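Local structure of exopolysaccharide biosynthesis protein (Pantoea stewartii subsp. stewartii DC283, 6TGF) at residues F273-C283 with T308-V319; E328-D339 with R359-G369. The protein probably modifies the glycan of the bacterial biofilm as a hydrolase with a bacteriophage tailspike-like parallel beta-helix fold. All coordinates share one frame; numbering follows the deposited sequence.

Interaction 1: F273-C283 with T308-V319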
# COMPACT_ATOMS: atom_id res chain seq x y z
N PHE B 273 -12.70 -22.58 4.56
CA PHE B 273 -13.91 -22.84 3.72
C PHE B 273 -13.48 -23.12 2.29
O PHE B 273 -12.57 -22.48 1.77
CB PHE B 273 -14.84 -21.63 3.69
CG PHE B 273 -15.66 -21.40 4.94
CD1 PHE B 273 -15.17 -20.62 5.97
CD2 PHE B 273 -16.94 -21.92 5.05
CE1 PHE B 273 -15.93 -20.38 7.11
CE2 PHE B 273 -17.70 -21.69 6.19
CZ PHE B 273 -17.19 -20.92 7.22
N PRO B 274 -14.12 -24.09 1.59
CA PRO B 274 -14.03 -24.16 0.14
C PRO B 274 -15.01 -23.13 -0.45
O PRO B 274 -15.73 -22.51 0.31
CB PRO B 274 -14.41 -25.61 -0.19
CG PRO B 274 -15.28 -26.06 0.98
CD PRO B 274 -14.95 -25.16 2.16
N ALA B 275 -14.99 -22.95 -1.78
CA ALA B 275 -15.91 -22.03 -2.50
C ALA B 275 -17.35 -22.52 -2.32
O ALA B 275 -17.55 -23.76 -2.28
CB ALA B 275 -15.52 -21.94 -3.96
N GLY B 276 -18.30 -21.60 -2.20
CA GLY B 276 -19.75 -21.89 -2.11
C GLY B 276 -20.43 -21.13 -0.98
O GLY B 276 -19.75 -20.36 -0.28
N THR B 277 -21.74 -21.34 -0.82
CA THR B 277 -22.59 -20.75 0.25
C THR B 277 -22.73 -21.75 1.39
O THR B 277 -23.10 -22.91 1.11
CB THR B 277 -23.96 -20.33 -0.31
OG1 THR B 277 -23.73 -19.46 -1.42
CG2 THR B 277 -24.83 -19.63 0.72
N PHE B 278 -22.45 -21.33 2.63
CA PHE B 278 -22.45 -22.18 3.85
C PHE B 278 -23.37 -21.57 4.92
O PHE B 278 -23.29 -20.35 5.15
CB PHE B 278 -21.03 -22.35 4.38
CG PHE B 278 -20.14 -23.16 3.47
CD1 PHE B 278 -19.51 -22.57 2.39
CD2 PHE B 278 -19.95 -24.52 3.69
CE1 PHE B 278 -18.70 -23.31 1.55
CE2 PHE B 278 -19.14 -25.26 2.85
CZ PHE B 278 -18.52 -24.66 1.78
N PHE B 279 -24.20 -22.41 5.54
CA PHE B 279 -25.05 -22.06 6.70
C PHE B 279 -24.28 -22.35 7.99
O PHE B 279 -23.84 -23.50 8.18
CB PHE B 279 -26.38 -22.82 6.66
CG PHE B 279 -27.30 -22.51 7.81
CD1 PHE B 279 -27.81 -21.23 7.98
CD2 PHE B 279 -27.66 -23.49 8.72
CE1 PHE B 279 -28.66 -20.95 9.04
CE2 PHE B 279 -28.51 -23.21 9.77
CZ PHE B 279 -29.01 -21.93 9.94
N VAL B 280 -24.13 -21.33 8.85
CA VAL B 280 -23.33 -21.39 10.11
C VAL B 280 -24.16 -20.78 11.24
O VAL B 280 -24.45 -19.57 11.17
CB VAL B 280 -21.98 -20.67 9.95
CG1 VAL B 280 -21.14 -20.74 11.21
CG2 VAL B 280 -21.19 -21.19 8.75
N THR B 281 -24.52 -21.59 12.25
CA THR B 281 -25.10 -21.12 13.54
C THR B 281 -23.96 -20.59 14.41
O THR B 281 -22.80 -21.01 14.19
CB THR B 281 -25.89 -22.24 14.24
OG1 THR B 281 -25.04 -23.38 14.38
CG2 THR B 281 -27.14 -22.63 13.50
N GLY B 282 -24.28 -19.71 15.37
CA GLY B 282 -23.32 -19.08 16.29
C GLY B 282 -22.30 -20.07 16.84
O GLY B 282 -22.71 -20.99 17.57
N CYS B 283 -21.03 -19.87 16.49
CA CYS B 283 -19.87 -20.67 16.98
C CYS B 283 -19.18 -19.92 18.12
O CYS B 283 -18.65 -18.82 17.86
CB CYS B 283 -18.88 -20.95 15.85
SG CYS B 283 -19.51 -22.11 14.60
N THR B 308 -16.66 -17.55 -1.41
CA THR B 308 -17.28 -18.15 -0.20
C THR B 308 -18.24 -17.14 0.44
O THR B 308 -17.78 -16.02 0.76
CB THR B 308 -16.22 -18.62 0.81
OG1 THR B 308 -15.39 -19.58 0.15
CG2 THR B 308 -16.82 -19.23 2.06
N THR B 309 -19.51 -17.53 0.61
CA THR B 309 -20.55 -16.74 1.32
C THR B 309 -20.96 -17.48 2.60
O THR B 309 -21.32 -18.67 2.50
CB THR B 309 -21.77 -16.48 0.41
OG1 THR B 309 -21.32 -15.73 -0.72
CG2 THR B 309 -22.87 -15.72 1.11
N ILE B 310 -20.89 -16.80 3.74
CA ILE B 310 -21.46 -17.27 5.04
C ILE B 310 -22.87 -16.69 5.16
O ILE B 310 -23.07 -15.52 4.78
CB ILE B 310 -20.57 -16.90 6.24
CG1 ILE B 310 -19.33 -17.81 6.31
CG2 ILE B 310 -21.35 -16.94 7.54
CD1 ILE B 310 -18.24 -17.30 7.22
N VAL B 311 -23.81 -17.49 5.67
CA VAL B 311 -25.23 -17.11 5.91
C VAL B 311 -25.68 -17.84 7.18
O VAL B 311 -25.24 -18.99 7.37
CB VAL B 311 -26.09 -17.41 4.67
CG1 VAL B 311 -26.51 -18.87 4.58
CG2 VAL B 311 -27.30 -16.51 4.59
N SER B 312 -26.46 -17.19 8.03
CA SER B 312 -26.80 -17.68 9.40
C SER B 312 -28.29 -17.45 9.70
O SER B 312 -29.04 -17.11 8.76
CB SER B 312 -25.91 -17.03 10.42
OG SER B 312 -26.10 -17.61 11.71
N ASP B 313 -28.69 -17.65 10.96
CA ASP B 313 -30.10 -17.66 11.43
C ASP B 313 -30.42 -16.39 12.22
O ASP B 313 -31.62 -16.14 12.45
CB ASP B 313 -30.39 -18.92 12.25
CG ASP B 313 -29.45 -19.15 13.42
OD1 ASP B 313 -28.57 -18.30 13.64
OD2 ASP B 313 -29.62 -20.17 14.11
N GLY B 314 -29.40 -15.62 12.63
CA GLY B 314 -29.56 -14.34 13.34
C GLY B 314 -29.76 -14.51 14.84
O GLY B 314 -30.01 -13.49 15.51
N GLN B 315 -29.63 -15.73 15.36
CA GLN B 315 -30.00 -16.10 16.76
C GLN B 315 -28.86 -15.75 17.72
O GLN B 315 -29.16 -15.47 18.89
CB GLN B 315 -30.38 -17.58 16.84
CG GLN B 315 -31.59 -17.94 15.98
CD GLN B 315 -32.74 -16.98 16.16
OE1 GLN B 315 -33.32 -16.87 17.24
NE2 GLN B 315 -33.09 -16.28 15.10
N SER B 316 -27.60 -15.78 17.25
CA SER B 316 -26.39 -15.41 18.03
C SER B 316 -26.02 -13.96 17.73
O SER B 316 -26.22 -13.49 16.62
CB SER B 316 -25.25 -16.35 17.75
OG SER B 316 -24.90 -16.32 16.37
N PRO B 317 -25.47 -13.20 18.71
CA PRO B 317 -25.01 -11.83 18.45
C PRO B 317 -23.84 -11.76 17.46
O PRO B 317 -23.69 -10.73 16.82
CB PRO B 317 -24.59 -11.30 19.83
CG PRO B 317 -24.36 -12.54 20.67
CD PRO B 317 -25.30 -13.59 20.12
N PHE B 318 -23.04 -12.83 17.35
CA PHE B 318 -21.93 -12.96 16.36
C PHE B 318 -21.86 -14.41 15.86
O PHE B 318 -22.05 -15.33 16.68
CB PHE B 318 -20.60 -12.53 16.98
CG PHE B 318 -20.55 -11.09 17.42
CD1 PHE B 318 -20.16 -10.09 16.55
CD2 PHE B 318 -20.90 -10.73 18.71
CE1 PHE B 318 -20.11 -8.77 16.96
CE2 PHE B 318 -20.86 -9.40 19.12
CZ PHE B 318 -20.46 -8.42 18.24
N VAL B 319 -21.58 -14.60 14.57
CA VAL B 319 -21.43 -15.94 13.93
C VAL B 319 -20.20 -16.63 14.54
O VAL B 319 -20.24 -17.86 14.71
CB VAL B 319 -21.33 -15.85 12.39
CG1 VAL B 319 -21.10 -17.21 11.75
CG2 VAL B 319 -22.55 -15.18 11.78
O HOH W 1 -26.70 -18.09 15.43
O HOH W 2 -21.36 -17.21 18.39
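Thr-308 uses both branches of its side chain. OG1 donates to Pro-274 O at 3.0 Å, coming from above the carbonyl plane, while CG2, set anti to the backbone N, packs on Phe-273, 3.5 Å from its CB. Farther along, the Phe-273 ring crosses Ile-310 at about a right angle, with Phe-273 CZ 3.8 Å from Ile-310 CD1. On the same buried side Val-280 CG1 touches Val-319 CG1 at 3.6 Å.

The opposite face carries Thr-277 beside Thr-309, then Phe-279. With CG anti to the backbone N (chi1 -180°), that ring reaches beyond Val-311, bringing CE1 within 3.6 Å of Ser-312 C and CZ up to Asp-313 CB; ring and carboxylate planes stand 88° apart. Ser-312 OG donates to Val-280 O at 2.6 Å, in the carbonyl plane. One water then ties together Gly-282 N, Asp-313 OD1 and Ser-316 OG, and past this turn Cys-283 N resumes the pairing with a nearly straight bond (172°) to Val-319 O.

Holding all this in register are alternating backbone bonds between parallel strands 276-279 and 308-311, such as Phe-278 N to Thr-309 O at 2.9 Å. Beyond them, Ile-255 of helix 252-265 packs on Phe-273 and Val-280, and Asp-250 takes the hydroxyl of Thr-281. Parallel strands stacked coil on coil, turning a corner between faces, are typical of a parallel beta-helix, here one resembling phage tailspikes.

Interaction 2: E328-D339 with R359-G369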
# COMPACT_ATOMS: atom_id res chain seq x y z
N GLU B 328 -7.03 -13.54 11.84
CA GLU B 328 -7.01 -13.29 10.37
C GLU B 328 -8.36 -13.74 9.79
O GLU B 328 -8.68 -14.94 9.90
CB GLU B 328 -5.84 -14.02 9.71
CG GLU B 328 -4.49 -13.71 10.34
CD GLU B 328 -3.29 -14.39 9.69
OE1 GLU B 328 -3.43 -15.54 9.24
OE2 GLU B 328 -2.21 -13.76 9.64
N ILE B 329 -9.12 -12.80 9.22
CA ILE B 329 -10.37 -13.06 8.44
C ILE B 329 -10.13 -12.58 7.00
O ILE B 329 -9.71 -11.42 6.84
CB ILE B 329 -11.60 -12.35 9.05
CG1 ILE B 329 -11.63 -12.45 10.58
CG2 ILE B 329 -12.88 -12.88 8.44
CD1 ILE B 329 -12.80 -11.73 11.21
N SER B 330 -10.40 -13.43 6.00
CA SER B 330 -10.17 -13.09 4.57
C SER B 330 -11.08 -13.91 3.65
O SER B 330 -11.40 -15.06 3.98
CB SER B 330 -8.71 -13.26 4.21
OG SER B 330 -8.25 -14.56 4.53
N ASN B 331 -11.47 -13.30 2.52
CA ASN B 331 -12.15 -13.95 1.37
C ASN B 331 -13.53 -14.48 1.80
O ASN B 331 -13.86 -15.62 1.41
CB ASN B 331 -11.29 -15.08 0.79
CG ASN B 331 -9.86 -14.66 0.54
OD1 ASN B 331 -9.60 -13.57 0.05
ND2 ASN B 331 -8.92 -15.53 0.88
N LEU B 332 -14.31 -13.68 2.53
CA LEU B 332 -15.66 -14.08 3.01
C LEU B 332 -16.69 -12.99 2.67
O LEU B 332 -16.41 -11.81 2.94
CB LEU B 332 -15.61 -14.33 4.52
CG LEU B 332 -14.84 -15.57 4.95
CD1 LEU B 332 -14.63 -15.57 6.46
CD2 LEU B 332 -15.55 -16.84 4.52
N ILE B 333 -17.82 -13.40 2.08
CA ILE B 333 -19.08 -12.61 2.05
C ILE B 333 -19.94 -13.10 3.22
O ILE B 333 -20.13 -14.32 3.33
CB ILE B 333 -19.81 -12.77 0.69
CG1 ILE B 333 -18.87 -12.52 -0.49
CG2 ILE B 333 -21.04 -11.87 0.65
CD1 ILE B 333 -19.50 -12.72 -1.85
N PHE B 334 -20.40 -12.19 4.09
CA PHE B 334 -21.39 -12.48 5.15
C PHE B 334 -22.69 -11.74 4.84
O PHE B 334 -22.72 -10.49 4.96
CB PHE B 334 -20.87 -12.12 6.55
CG PHE B 334 -21.89 -12.26 7.65
CD1 PHE B 334 -22.68 -13.39 7.74
CD2 PHE B 334 -22.07 -11.25 8.59
CE1 PHE B 334 -23.63 -13.52 8.75
CE2 PHE B 334 -23.02 -11.38 9.59
CZ PHE B 334 -23.79 -12.52 9.67
N ASN B 335 -23.73 -12.49 4.45
CA ASN B 335 -25.10 -11.98 4.21
C ASN B 335 -25.92 -12.18 5.49
O ASN B 335 -26.38 -13.32 5.73
CB ASN B 335 -25.75 -12.65 3.00
CG ASN B 335 -27.16 -12.18 2.72
OD1 ASN B 335 -27.54 -11.08 3.12
ND2 ASN B 335 -27.94 -13.00 2.04
N GLY B 336 -26.09 -11.11 6.28
CA GLY B 336 -26.79 -11.12 7.58
C GLY B 336 -28.29 -11.33 7.44
O GLY B 336 -28.92 -11.74 8.43
N ASN B 337 -28.85 -11.05 6.25
CA ASN B 337 -30.28 -11.25 5.90
C ASN B 337 -31.19 -10.43 6.83
O ASN B 337 -32.33 -10.88 7.09
CB ASN B 337 -30.67 -12.74 5.93
CG ASN B 337 -30.16 -13.52 4.74
OD1 ASN B 337 -30.28 -13.07 3.60
ND2 ASN B 337 -29.63 -14.70 4.99
N THR B 338 -30.73 -9.26 7.29
CA THR B 338 -31.49 -8.37 8.20
C THR B 338 -32.62 -7.67 7.42
O THR B 338 -33.58 -7.21 8.07
CB THR B 338 -30.57 -7.35 8.89
OG1 THR B 338 -31.25 -6.85 10.04
CG2 THR B 338 -30.17 -6.20 8.00
N ASP B 339 -32.49 -7.58 6.10
CA ASP B 339 -33.47 -6.92 5.20
C ASP B 339 -34.79 -7.70 5.20
O ASP B 339 -35.85 -7.04 5.18
CB ASP B 339 -32.91 -6.74 3.78
CG ASP B 339 -32.40 -8.02 3.13
OD1 ASP B 339 -31.96 -8.92 3.87
OD2 ASP B 339 -32.44 -8.10 1.88
N ARG B 359 -5.93 -8.85 11.18
CA ARG B 359 -5.74 -8.68 9.72
C ARG B 359 -7.02 -9.11 9.00
O ARG B 359 -7.43 -10.27 9.18
CB ARG B 359 -4.52 -9.47 9.23
CG ARG B 359 -3.19 -8.82 9.58
CD ARG B 359 -2.00 -9.57 9.01
NE ARG B 359 -1.97 -9.52 7.56
CZ ARG B 359 -1.54 -8.49 6.83
NH1 ARG B 359 -1.11 -7.38 7.42
NH2 ARG B 359 -1.56 -8.56 5.51
N GLY B 360 -7.64 -8.18 8.26
CA GLY B 360 -8.81 -8.42 7.40
C GLY B 360 -8.52 -8.05 5.96
O GLY B 360 -7.90 -7.00 5.73
N ALA B 361 -8.95 -8.89 5.01
CA ALA B 361 -8.74 -8.69 3.55
C ALA B 361 -9.88 -9.34 2.76
O ALA B 361 -10.25 -10.48 3.08
CB ALA B 361 -7.40 -9.25 3.15
N CYS B 362 -10.41 -8.62 1.76
CA CYS B 362 -11.46 -9.11 0.83
C CYS B 362 -12.68 -9.60 1.62
O CYS B 362 -12.97 -10.81 1.58
CB CYS B 362 -10.90 -10.20 -0.07
SG CYS B 362 -9.48 -9.64 -1.05
N LEU B 363 -13.36 -8.68 2.31
CA LEU B 363 -14.57 -8.95 3.13
C LEU B 363 -15.74 -8.12 2.60
O LEU B 363 -15.58 -6.89 2.46
CB LEU B 363 -14.28 -8.58 4.60
CG LEU B 363 -13.04 -9.23 5.22
CD1 LEU B 363 -12.85 -8.74 6.65
CD2 LEU B 363 -13.13 -10.75 5.19
N ARG B 364 -16.88 -8.76 2.32
CA ARG B 364 -18.15 -8.09 1.95
C ARG B 364 -19.18 -8.31 3.07
O ARG B 364 -19.40 -9.47 3.44
CB ARG B 364 -18.69 -8.62 0.61
CG ARG B 364 -17.86 -8.20 -0.60
CD ARG B 364 -18.61 -8.34 -1.91
NE ARG B 364 -19.03 -7.06 -2.48
CZ ARG B 364 -18.23 -6.21 -3.12
NH1 ARG B 364 -16.94 -6.48 -3.28
NH2 ARG B 364 -18.71 -5.08 -3.61
N PHE B 365 -19.75 -7.22 3.59
CA PHE B 365 -20.83 -7.23 4.61
C PHE B 365 -22.14 -6.77 3.96
O PHE B 365 -22.32 -5.56 3.75
CB PHE B 365 -20.44 -6.35 5.81
CG PHE B 365 -19.11 -6.69 6.42
CD1 PHE B 365 -18.92 -7.88 7.10
CD2 PHE B 365 -18.03 -5.82 6.30
CE1 PHE B 365 -17.69 -8.19 7.66
CE2 PHE B 365 -16.80 -6.14 6.86
CZ PHE B 365 -16.64 -7.32 7.54
N ASN B 366 -23.02 -7.72 3.64
CA ASN B 366 -24.34 -7.47 3.00
C ASN B 366 -25.45 -7.70 4.04
O ASN B 366 -25.52 -8.81 4.58
CB ASN B 366 -24.56 -8.37 1.78
CG ASN B 366 -23.55 -8.16 0.69
OD1 ASN B 366 -23.07 -7.04 0.48
ND2 ASN B 366 -23.21 -9.22 -0.03
N ASN B 367 -26.26 -6.67 4.31
CA ASN B 367 -27.49 -6.75 5.13
C ASN B 367 -27.16 -7.30 6.52
O ASN B 367 -27.89 -8.19 7.00
CB ASN B 367 -28.56 -7.61 4.44
CG ASN B 367 -28.67 -7.34 2.96
OD1 ASN B 367 -29.20 -6.31 2.55
ND2 ASN B 367 -28.17 -8.26 2.15
N VAL B 368 -26.09 -6.80 7.14
CA VAL B 368 -25.66 -7.19 8.52
C VAL B 368 -26.43 -6.33 9.52
O VAL B 368 -26.32 -5.09 9.45
CB VAL B 368 -24.13 -7.07 8.70
CG1 VAL B 368 -23.70 -7.33 10.14
CG2 VAL B 368 -23.38 -7.99 7.75
N GLY B 369 -27.19 -6.98 10.41
CA GLY B 369 -28.03 -6.33 11.44
C GLY B 369 -27.23 -5.98 12.69
O GLY B 369 -27.53 -4.93 13.28
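Leu-363 and Ile-329 meet inside the coil, their side chains crossing at about a right angle with Leu-363 CD2 3.9 Å from Ile-329 CG2; Leu-363 CD2 also lies against Ser-330 CA. Farther along the same buried face, Val-368 CG2 comes to 3.6 Å from Phe-334 CD2. The Phe-334 ring gets there because CG stands anti to the backbone N (chi1 174°), and that setting also puts one ring face under Gly-336 N, which sits above the ring centre. Leu-347 of strand 346-350 touches Phe-334 as well.

Two successive coils of the parallel beta-helix are paired here, in step as far as Asn-335 with Asn-366, and both bend at the same level: Asn-331 and Cys-362 each take a positive phi at the corner between two faces. Regular backbone bonds run on both sides of it, from Ile-329 N to Arg-359 O before and from Phe-334 N to Arg-364 O after; at the bend Asn-331 N bonds Ala-361 O, and Cys-362 O adds weak bonds from Asn-331 N and Leu-332 N.

Looser is the outward pair Ile-333 and Arg-364, side by side with Ile-333 CG2 4.0 Å from Arg-364 CB; the guanidinium goes on to a cation-pi contact with Tyr-387. The turn at Asn-367 is polar but closely held: ND2 donates to Asn-335 OD1 at 3.0 Å, from above that carbonyl plane, with the amides 63° apart, and Asn-367 O takes Thr-338 N at 3.0 Å. The same amide, bonded in its plane to Asn-335, is stacked against the carboxylate of exposed Asp-339, the planes 6° apart. By contrast, Glu-328 is buried at the subunit interface, where OE2 accepts from Gly-303 N of the second subunit.

Overall arrangement
Both interactions join neighbouring coils of one beta-helix, with centres about 10 Å apart. Strand 308-311 of interaction 1 pairs directly with strand 332-335 of interaction 2, probably through Ile-310 N to Ile-333 O and Thr-308 O to Ile-333 N. Inward apolar side chains form the core of both, Ile-310 and Val-319 touching Phe-334, whereas the turns (Asp-313 to Ser-316; Asn-337 to Asp-339) lie nearer the surface. Both cross a corner: interaction 2 has strand pairing on either side of it, while interaction 1 crosses a long, watered turn. Helix 252-265 covers interaction 1; interaction 2 meets another subunit along Glu-328, Ser-330, Asn-331 and Arg-359.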